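Local structure of imidazoleglycerol-phosphate dehydratase (Pyrococcus furiosus, 5DNX) at residues K73-G78 with L159-K164; V93-R98 with R128-T133. The protein catalyses the dehydration of D-erythro-1-(imidazol-4-yl)glycerol 3-phosphate to 3-(imidazol-4-yl)-2-oxopropyl phosphate, the sixth step of histidine biosynthesis. All coordinates share one frame; numbering follows the deposited sequence.

Contact 1. Residues K73-G78 with L159-K164; sequences KFTRFG and LRVATK. With 5LD ([(2R)-2-hydroxy-3-(1H-1,2,4-triazol-1-yl)propyl]phosphonic acid), chain H.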
ATOM      1  N   LYS A  73     -25.315 -13.091 -51.502  1.00 23.12           N
ATOM      2  CA  LYS A  73     -23.888 -13.191 -51.193  1.00 22.54           C
ATOM      3  C   LYS A  73     -23.433 -11.785 -50.837  1.00 22.26           C
ATOM      4  O   LYS A  73     -23.514 -10.869 -51.659  1.00 20.26           O
ATOM      5  CB  LYS A  73     -23.113 -13.746 -52.386  1.00 23.05           C
ATOM      6  CG  LYS A  73     -23.411 -15.213 -52.662  1.00 26.78           C
ATOM      7  CD  LYS A  73     -22.758 -15.630 -53.978  1.00 38.43           C
ATOM      8  CE  LYS A  73     -23.433 -16.838 -54.595  1.00 52.40           C
ATOM      9  NZ  LYS A  73     -22.856 -17.111 -55.931  1.00 69.23           N
ATOM     10  N   PHE A  74     -22.941 -11.612 -49.610  1.00 18.73           N
ATOM     11  CA  PHE A  74     -22.596 -10.284 -49.121  1.00 17.22           C
ATOM     12  C   PHE A  74     -21.220 -10.335 -48.508  1.00 18.67           C
ATOM     13  O   PHE A  74     -20.696 -11.405 -48.176  1.00 17.08           O
ATOM     14  CB  PHE A  74     -23.645  -9.751 -48.124  1.00 19.05           C
ATOM     15  CG  PHE A  74     -23.979 -10.724 -47.046  1.00 16.48           C
ATOM     16  CD1 PHE A  74     -23.289 -10.714 -45.837  1.00 14.19           C
ATOM     17  CD2 PHE A  74     -24.940 -11.709 -47.259  1.00 20.75           C
ATOM     18  CE1 PHE A  74     -23.600 -11.654 -44.838  1.00 17.21           C
ATOM     19  CE2 PHE A  74     -25.241 -12.646 -46.276  1.00 21.69           C
ATOM     20  CZ  PHE A  74     -24.553 -12.621 -45.067  1.00 21.67           C
ATOM     21  N   THR A  75     -20.655  -9.147 -48.381  1.00 15.32           N
ATOM     22  CA  THR A  75     -19.246  -8.932 -48.037  1.00 13.02           C
ATOM     23  C   THR A  75     -18.941  -9.379 -46.599  1.00 15.60           C
ATOM     24  O   THR A  75     -17.817  -9.769 -46.290  1.00 16.39           O
ATOM     25  CB  THR A  75     -18.886  -7.452 -48.306  1.00 22.46           C
ATOM     26  OG1 THR A  75     -18.827  -7.261 -49.726  1.00 24.80           O
ATOM     27  CG2 THR A  75     -17.528  -7.070 -47.760  1.00 23.79           C
ATOM     28  N   ARG A  76     -19.954  -9.291 -45.755  1.00 14.15           N
ATOM     29  CA  ARG A  76     -19.983  -9.810 -44.350  1.00 14.33           C
ATOM     30  C   ARG A  76     -19.262  -8.929 -43.327  1.00 15.63           C
ATOM     31  O   ARG A  76     -19.818  -8.643 -42.255  1.00 14.64           O
ATOM     32  CB  ARG A  76     -19.426 -11.248 -44.241  1.00 17.08           C
ATOM     33  CG  ARG A  76     -19.376 -11.780 -42.832  1.00 15.02           C
ATOM     34  CD  ARG A  76     -18.777 -13.183 -42.812  1.00 17.27           C
ATOM     35  NE  ARG A  76     -18.644 -13.646 -41.436  1.00 17.30           N
ATOM     36  CZ  ARG A  76     -18.106 -14.802 -41.060  1.00 17.55           C
ATOM     37  NH1 ARG A  76     -17.656 -15.682 -41.953  1.00 19.39           N
ATOM     38  NH2 ARG A  76     -18.018 -15.064 -39.766  1.00 18.37           N
ATOM     39  N   PHE A  77     -18.016  -8.573 -43.634  1.00 14.46           N
ATOM     40  CA  PHE A  77     -17.169  -7.800 -42.724  1.00 13.71           C
ATOM     41  C   PHE A  77     -17.163  -6.332 -43.111  1.00 16.47           C
ATOM     42  O   PHE A  77     -17.074  -5.973 -44.301  1.00 17.14           O
ATOM     43  CB  PHE A  77     -15.758  -8.346 -42.753  1.00 14.09           C
ATOM     44  CG  PHE A  77     -15.644  -9.725 -42.190  1.00 15.68           C
ATOM     45  CD1 PHE A  77     -15.692  -9.917 -40.829  1.00 18.29           C
ATOM     46  CD2 PHE A  77     -15.535 -10.837 -43.017  1.00 18.60           C
ATOM     47  CE1 PHE A  77     -15.566 -11.187 -40.278  1.00 20.22           C
ATOM     48  CE2 PHE A  77     -15.432 -12.113 -42.472  1.00 17.84           C
ATOM     49  CZ  PHE A  77     -15.451 -12.287 -41.103  1.00 18.61           C
ATOM     50  N   GLY A  78     -17.249  -5.450 -42.110  1.00 14.24           N
ATOM     51  CA  GLY A  78     -17.009  -4.043 -42.343  1.00 15.10           C
ATOM     52  C   GLY A  78     -16.569  -3.365 -41.056  1.00 14.85           C
ATOM     53  O   GLY A  78     -17.053  -3.718 -39.974  1.00 15.16           O
ATOM     54  N   LEU A 159     -21.405  -0.858 -41.934  1.00 14.24           N
ATOM     55  CA  LEU A 159     -22.448  -1.617 -42.612  1.00 14.63           C
ATOM     56  C   LEU A 159     -22.499  -1.310 -44.103  1.00 17.22           C
ATOM     57  O   LEU A 159     -22.868  -2.173 -44.896  1.00 17.20           O
ATOM     58  CB  LEU A 159     -23.805  -1.465 -41.944  1.00 12.11           C
ATOM     59  CG  LEU A 159     -23.916  -2.273 -40.640  1.00 17.23           C
ATOM     60  CD1 LEU A 159     -25.028  -1.759 -39.765  1.00 21.34           C
ATOM     61  CD2 LEU A 159     -24.077  -3.746 -40.933  1.00 21.51           C
ATOM     62  N   ARG A 160     -22.086  -0.111 -44.499  1.00 16.32           N
ATOM     63  CA  ARG A 160     -21.968   0.189 -45.924  1.00 15.14           C
ATOM     64  C   ARG A 160     -21.071  -0.855 -46.616  1.00 17.75           C
ATOM     65  O   ARG A 160     -21.401  -1.360 -47.699  1.00 20.43           O
ATOM     66  CB  ARG A 160     -21.430   1.588 -46.158  1.00 16.29           C
ATOM     67  CG  ARG A 160     -21.371   2.014 -47.630  1.00 20.00           C
ATOM     68  CD  ARG A 160     -20.403   3.174 -47.867  1.00 25.74           C
ATOM     69  NE  ARG A 160     -20.671   4.367 -47.068  1.00 26.36           N
ATOM     70  CZ  ARG A 160     -19.983   5.516 -47.121  1.00 44.77           C
ATOM     71  NH1 ARG A 160     -18.962   5.663 -47.963  1.00 34.43           N
ATOM     72  NH2 ARG A 160     -20.313   6.537 -46.316  1.00 31.01           N
ATOM     73  N   VAL A 161     -19.959  -1.178 -45.977  1.00 16.45           N
ATOM     74  CA  VAL A 161     -19.001  -2.158 -46.471  1.00 18.17           C
ATOM     75  C   VAL A 161     -19.520  -3.574 -46.349  1.00 20.18           C
ATOM     76  O   VAL A 161     -19.453  -4.352 -47.312  1.00 18.49           O
ATOM     77  CB  VAL A 161     -17.646  -2.039 -45.743  1.00 18.56           C
ATOM     78  CG1 VAL A 161     -16.660  -3.102 -46.260  1.00 21.37           C
ATOM     79  CG2 VAL A 161     -17.080  -0.625 -45.931  1.00 24.62           C
ATOM     80  N   ALA A 162     -20.051  -3.906 -45.173  1.00 17.38           N
ATOM     81  CA  ALA A 162     -20.425  -5.295 -44.879  1.00 17.94           C
ATOM     82  C   ALA A 162     -21.656  -5.775 -45.680  1.00 18.59           C
ATOM     83  O   ALA A 162     -21.817  -6.972 -45.890  1.00 17.23           O
ATOM     84  CB  ALA A 162     -20.666  -5.483 -43.377  1.00 16.04           C
ATOM     85  N   THR A 163     -22.515  -4.851 -46.110  1.00 15.25           N
ATOM     86  CA  THR A 163     -23.769  -5.222 -46.773  1.00 15.60           C
ATOM     87  C   THR A 163     -23.647  -5.211 -48.305  1.00 18.13           C
ATOM     88  O   THR A 163     -24.629  -5.476 -48.983  1.00 21.05           O
ATOM     89  CB  THR A 163     -24.946  -4.319 -46.362  1.00 18.82           C
ATOM     90  OG1 THR A 163     -24.657  -2.943 -46.687  1.00 17.85           O
ATOM     91  CG2 THR A 163     -25.246  -4.461 -44.885  1.00 19.84           C
ATOM     92  N   LYS A 164     -22.472  -4.881 -48.830  1.00 17.04           N
ATOM     93  CA  LYS A 164     -22.227  -4.901 -50.279  1.00 21.11           C
ATOM     94  C   LYS A 164     -22.224  -6.309 -50.811  1.00 21.41           C
ATOM     95  O   LYS A 164     -21.872  -7.273 -50.115  1.00 22.70           O
ATOM     96  CB  LYS A 164     -20.893  -4.232 -50.639  1.00 24.62           C
ATOM     97  CG  LYS A 164     -21.001  -2.742 -50.860  1.00 47.70           C
ATOM     98  CD  LYS A 164     -19.627  -2.093 -50.975  1.00 50.99           C
ATOM     99  CE  LYS A 164     -19.695  -0.584 -50.738  1.00117.62           C
ATOM    100  NZ  LYS A 164     -18.531  -0.078 -49.951  1.00 58.72           N
TER
HETATM  101  O10 5LD H 201     -17.016 -18.250 -41.056  1.00 15.40           O
HETATM  102  P9  5LD H 201     -16.986 -18.629 -39.587  1.00 14.93           P
HETATM  103  O11 5LD H 201     -16.403 -17.497 -38.731  1.00 15.36           O
HETATM  104  O12 5LD H 201     -18.375 -19.024 -39.100  1.00 14.67           O
HETATM  105  C8  5LD H 201     -15.858 -20.019 -39.463  1.00 15.21           C
HETATM  106  C7  5LD H 201     -15.371 -20.384 -38.047  1.00 14.01           C
HETATM  107  O13 5LD H 201     -14.414 -21.439 -38.111  1.00 16.60           O
HETATM  108  C6  5LD H 201     -16.484 -20.938 -37.167  1.00 14.29           C
HETATM  109  N2  5LD H 201     -16.201 -20.837 -35.730  1.00 18.19           N
HETATM  110  N1  5LD H 201     -14.965 -21.295 -35.244  1.00 16.26           N
HETATM  111  C5  5LD H 201     -15.057 -21.077 -33.903  1.00 13.26           C
HETATM  112  N4  5LD H 201     -16.237 -20.486 -33.604  1.00 14.63           N
HETATM  113  C3  5LD H 201     -16.951 -20.370 -34.757  1.00 15.96           C
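T75 and R76 bind the carbonyls of K164 and A162, joining the loop that leads into strand 77-84 to the C-terminal end of helix 144-162, in the S5-related fold of this dehydratase family. Two donors of T75 share one acceptor: its N reaches K164 O at 2.8 Å, while OG1 comes to the same oxygen from above the carbonyl plane at 3.1 Å. The threonine torsion makes this possible, since OG1 sits beside its own backbone N (chi1 -72°). R76 N meets A162 O at 3.0 Å. Within the helix end, T163 N and OG1 grip L159 O from opposite faces of its plane.

Weaker C-H...O contacts run alongside these bonds. F74 CA lies 3.3 Å from K164 O, adding a third approach to that oxygen, and A162 CA lies 3.5 Å from F77 O.

Close packing centres on A162, whose CB rests on the backbone of R76 and F77. Strand and helix come so near here that a CB on G78 would clash with A162 N. V161 CG1 fills in beside them, against F77 O.

The R76 side chain leads away from the helix, extended from CG to NE, toward the bound phosphonate. NE forms a salt bridge with D94, and E170 O accepts from NH1. The guanidinium edge gives two nearly straight bonds, R76 NH1 to phosphonate O10 at 2.8 Å and R76 NH2 to phosphonate O11 at 3.1 Å, while F77 CZ lies over one guanidinium face, offset toward its rim.

Contact 2. Residues V93-R98 with R128-T133; sequences VDISNR and RGLRAT. With 5LD ([(2R)-2-hydroxy-3-(1H-1,2,4-triazol-1-yl)propyl]phosphonic acid), chain H.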
ATOM      1  N   VAL A  93     -17.906  -4.856 -37.544  1.00 14.50           N
ATOM      2  CA  VAL A  93     -19.110  -5.648 -37.773  1.00 14.91           C
ATOM      3  C   VAL A  93     -18.754  -6.902 -38.554  1.00 16.03           C
ATOM      4  O   VAL A  93     -17.957  -6.862 -39.496  1.00 15.34           O
ATOM      5  CB  VAL A  93     -20.173  -4.831 -38.543  1.00 17.64           C
ATOM      6  CG1 VAL A  93     -21.342  -5.706 -38.985  1.00 29.56           C
ATOM      7  CG2 VAL A  93     -20.656  -3.647 -37.710  1.00 18.57           C
ATOM      8  N   ASP A  94     -19.379  -8.011 -38.150  1.00 13.28           N
ATOM      9  CA  ASP A  94     -19.340  -9.263 -38.895  1.00 12.25           C
ATOM     10  C   ASP A  94     -20.771  -9.739 -38.984  1.00 14.42           C
ATOM     11  O   ASP A  94     -21.358 -10.123 -37.961  1.00 12.88           O
ATOM     12  CB  ASP A  94     -18.453 -10.270 -38.167  1.00 15.34           C
ATOM     13  CG  ASP A  94     -18.546 -11.664 -38.719  1.00 22.00           C
ATOM     14  OD1 ASP A  94     -19.273 -11.880 -39.722  1.00 20.78           O
ATOM     15  OD2 ASP A  94     -17.905 -12.567 -38.134  1.00 20.88           O
ATOM     16  N   ILE A  95     -21.345  -9.727 -40.186  1.00 15.61           N
ATOM     17  CA  ILE A  95     -22.688 -10.262 -40.378  1.00 13.72           C
ATOM     18  C   ILE A  95     -22.602 -11.807 -40.385  1.00 17.42           C
ATOM     19  O   ILE A  95     -22.653 -12.476 -41.411  1.00 16.66           O
ATOM     20  CB  ILE A  95     -23.395  -9.660 -41.610  1.00 14.16           C
ATOM     21  CG1 ILE A  95     -23.411  -8.115 -41.531  1.00 16.12           C
ATOM     22  CG2 ILE A  95     -24.819 -10.203 -41.702  1.00 14.91           C
ATOM     23  CD1 ILE A  95     -23.927  -7.456 -42.806  1.00 18.17           C
ATOM     24  N   SER A  96     -22.481 -12.332 -39.179  1.00 15.34           N
ATOM     25  CA  SER A  96     -22.039 -13.690 -38.888  1.00 14.64           C
ATOM     26  C   SER A  96     -23.145 -14.705 -38.692  1.00 15.10           C
ATOM     27  O   SER A  96     -22.858 -15.888 -38.601  1.00 14.82           O
ATOM     28  CB  SER A  96     -21.271 -13.631 -37.553  1.00 18.90           C
ATOM     29  OG  SER A  96     -22.146 -13.082 -36.562  1.00 14.48           O
ATOM     30  N   ASN A  97     -24.382 -14.233 -38.538  1.00 14.39           N
ATOM     31  CA  ASN A  97     -25.461 -15.037 -38.009  1.00 13.77           C
ATOM     32  C   ASN A  97     -25.230 -15.518 -36.560  1.00 21.12           C
ATOM     33  O   ASN A  97     -25.824 -16.496 -36.120  1.00 16.29           O
ATOM     34  CB  ASN A  97     -25.770 -16.212 -38.949  1.00 20.23           C
ATOM     35  CG  ASN A  97     -27.192 -16.688 -38.823  1.00 35.47           C
ATOM     36  OD1 ASN A  97     -28.083 -15.917 -38.521  1.00 25.81           O
ATOM     37  ND2 ASN A  97     -27.406 -17.984 -39.011  1.00 30.57           N
ATOM     38  N   ARG A  98     -24.374 -14.824 -35.812  1.00 15.63           N
ATOM     39  CA  ARG A  98     -24.128 -15.123 -34.409  1.00 15.25           C
ATOM     40  C   ARG A  98     -24.335 -13.849 -33.591  1.00 14.47           C
ATOM     41  O   ARG A  98     -23.376 -13.142 -33.350  1.00 15.57           O
ATOM     42  CB  ARG A  98     -22.691 -15.618 -34.211  1.00 16.99           C
ATOM     43  CG  ARG A  98     -22.438 -17.001 -34.771  1.00 17.52           C
ATOM     44  CD  ARG A  98     -21.042 -17.503 -34.403  1.00 19.23           C
ATOM     45  NE  ARG A  98     -19.934 -16.732 -35.002  1.00 14.50           N
ATOM     46  CZ  ARG A  98     -19.207 -17.107 -36.064  1.00 13.93           C
ATOM     47  NH1 ARG A  98     -19.458 -18.252 -36.709  1.00 17.28           N
ATOM     48  NH2 ARG A  98     -18.206 -16.348 -36.456  1.00 17.50           N
ATOM     49  N   ARG A 128     -29.137  -8.480 -32.846  1.00 12.66           N
ATOM     50  CA  ARG A 128     -30.149  -9.566 -32.822  1.00 13.23           C
ATOM     51  C   ARG A 128     -31.037  -9.586 -34.077  1.00 16.90           C
ATOM     52  O   ARG A 128     -31.380 -10.673 -34.585  1.00 17.86           O
ATOM     53  CB  ARG A 128     -30.990  -9.493 -31.561  1.00 14.63           C
ATOM     54  CG  ARG A 128     -30.200  -9.883 -30.324  1.00 16.10           C
ATOM     55  CD  ARG A 128     -30.996  -9.573 -29.050  1.00 12.96           C
ATOM     56  NE  ARG A 128     -30.230 -10.013 -27.890  1.00 15.29           N
ATOM     57  CZ  ARG A 128     -30.093  -9.344 -26.759  1.00 14.94           C
ATOM     58  NH1 ARG A 128     -30.717  -8.191 -26.554  1.00 14.48           N
ATOM     59  NH2 ARG A 128     -29.290  -9.845 -25.817  1.00 17.60           N
ATOM     60  N   GLY A 129     -31.410  -8.414 -34.577  1.00 15.61           N
ATOM     61  CA  GLY A 129     -32.300  -8.330 -35.777  1.00 13.92           C
ATOM     62  C   GLY A 129     -31.580  -8.650 -37.075  1.00 18.19           C
ATOM     63  O   GLY A 129     -32.104  -9.344 -37.948  1.00 16.63           O
ATOM     64  N   LEU A 130     -30.388  -8.102 -37.227  1.00 15.21           N
ATOM     65  CA  LEU A 130     -29.522  -8.385 -38.392  1.00 15.68           C
ATOM     66  C   LEU A 130     -28.907  -9.786 -38.275  1.00 19.12           C
ATOM     67  O   LEU A 130     -28.664 -10.438 -39.289  1.00 17.98           O
ATOM     68  CB  LEU A 130     -28.430  -7.318 -38.518  1.00 18.39           C
ATOM     69  CG  LEU A 130     -27.407  -7.448 -39.656  1.00 16.54           C
ATOM     70  CD1 LEU A 130     -28.065  -7.549 -41.039  1.00 18.47           C
ATOM     71  CD2 LEU A 130     -26.398  -6.327 -39.594  1.00 16.99           C
ATOM     72  N   ARG A 131     -28.682 -10.251 -37.038  1.00 17.33           N
ATOM     73  CA  ARG A 131     -27.955 -11.499 -36.721  1.00 13.88           C
ATOM     74  C   ARG A 131     -26.488 -11.329 -37.051  1.00 18.09           C
ATOM     75  O   ARG A 131     -25.981 -11.816 -38.055  1.00 15.88           O
ATOM     76  CB  ARG A 131     -28.594 -12.761 -37.335  1.00 14.03           C
ATOM     77  CG  ARG A 131     -30.094 -12.805 -37.082  1.00 20.81           C
ATOM     78  CD  ARG A 131     -30.730 -14.150 -37.424  1.00 25.97           C
ATOM     79  NE  ARG A 131     -30.419 -14.590 -38.778  1.00 29.86           N
ATOM     80  CZ  ARG A 131     -31.124 -14.344 -39.886  1.00 35.42           C
ATOM     81  NH1 ARG A 131     -32.219 -13.612 -39.875  1.00 33.31           N
ATOM     82  NH2 ARG A 131     -30.706 -14.853 -41.033  1.00 33.88           N
ATOM     83  N   ALA A 132     -25.840 -10.528 -36.207  1.00 16.06           N
ATOM     84  CA  ALA A 132     -24.502 -10.063 -36.469  1.00 12.65           C
ATOM     85  C   ALA A 132     -23.717  -9.909 -35.163  1.00 12.81           C
ATOM     86  O   ALA A 132     -24.284  -9.785 -34.066  1.00 14.09           O
ATOM     87  CB  ALA A 132     -24.567  -8.728 -37.217  1.00 13.26           C
ATOM     88  N   THR A 133     -22.411  -9.884 -35.335  1.00 13.95           N
ATOM     89  CA  THR A 133     -21.435  -9.566 -34.327  1.00 14.89           C
ATOM     90  C   THR A 133     -21.069  -8.082 -34.473  1.00 16.20           C
ATOM     91  O   THR A 133     -20.651  -7.638 -35.553  1.00 15.48           O
ATOM     92  CB  THR A 133     -20.170 -10.414 -34.594  1.00 15.52           C
ATOM     93  OG1 THR A 133     -20.497 -11.817 -34.634  1.00 20.59           O
ATOM     94  CG2 THR A 133     -19.054 -10.120 -33.550  1.00 16.92           C
TER
HETATM   95  O10 5LD H 201     -17.016 -18.250 -41.056  1.00 15.40           O
HETATM   96  P9  5LD H 201     -16.986 -18.629 -39.587  1.00 14.93           P
HETATM   97  O11 5LD H 201     -16.403 -17.497 -38.731  1.00 15.36           O
HETATM   98  O12 5LD H 201     -18.375 -19.024 -39.100  1.00 14.67           O
HETATM   99  C8  5LD H 201     -15.858 -20.019 -39.463  1.00 15.21           C
HETATM  100  C7  5LD H 201     -15.371 -20.384 -38.047  1.00 14.01           C
HETATM  101  O13 5LD H 201     -14.414 -21.439 -38.111  1.00 16.60           O
HETATM  102  C6  5LD H 201     -16.484 -20.938 -37.167  1.00 14.29           C
HETATM  103  N2  5LD H 201     -16.201 -20.837 -35.730  1.00 18.19           N
HETATM  104  N1  5LD H 201     -14.965 -21.295 -35.244  1.00 16.26           N
HETATM  105  C5  5LD H 201     -15.057 -21.077 -33.903  1.00 13.26           C
HETATM  106  N4  5LD H 201     -16.237 -20.486 -33.604  1.00 14.63           N
HETATM  107  C3  5LD H 201     -16.951 -20.370 -34.757  1.00 15.96           C
HETATM  108  O   HOH W   1     -18.128 -13.310 -35.468  1.00 19.32           O
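D94 and T133 form the tight part of this contact, an antiparallel hydrogen-bonded pair between strands 87-94 and 133-140. D94 N meets T133 O at 2.9 Å and T133 N meets D94 O at 2.8 Å, both nearly straight. Just beyond, the chain bends through an inverse gamma turn centred on I95. S96 OG is turned between its backbone N and carbonyl carbon (chi1 57°), where it lies 2.8 Å from T133 OG1 in a hydroxyl-hydroxyl hydrogen bond and accepts from R98 N at 2.9 Å. One water links T133 OG1, D94 OD2 and R98 NH2; the other carboxylate oxygen of D94 is taken by R76. On the apolar flank I95 crosses L130 at about a right angle, CG1 to CD2 4.0 Å, under cover of A162 and L159 of helix 144-162.

The partly exposed side is looser. N97 N reaches R131 O at 2.9 Å. The two side chains run alongside each other, and R131 NE points to N97 OD1 at 2.7 Å, with that oxygen in the guanidinium plane although the amide plane is turned 77° from it. A leucine in place of R131 would offer no N-H here, so N97 OD1 would probably lose its mate and the amide be freer to turn.

R98 leaves this turn for the ligand. R98 NH1 reaches phosphonate O12 at 2.7 Å and R98 NH2 reaches O11, with triazole C3 over one guanidinium face and NE paired with D85 of a neighbouring subunit. An antiparallel strand pair thus runs out into an ST turn, which delivers an arginine to the phosphonate pocket between subunits.

In the fold
Contacts 1 and 2 lie with their centres about 11 Å apart at one end of the sheet in which strands 77-84 and 87-94 are neighbours. R76 is the main joint: its NE sits 2.5 Å from D94 OD1 in a salt bridge, and its carbonyl O lies 2.8 Å from I95 N, probably a hydrogen bond. Aromatic rings fill the seam, F77 CE1 at 3.4 Å from D94 CG and F74 CE1 at 3.6 Å from I95 O. Each contact sends one arginine to the same phosphonate, where R76 and R98 share oxygen O11. S171 and K173 of the same chain and K153 of a neighbouring subunit also bind the ligand, so the anion pocket is shared.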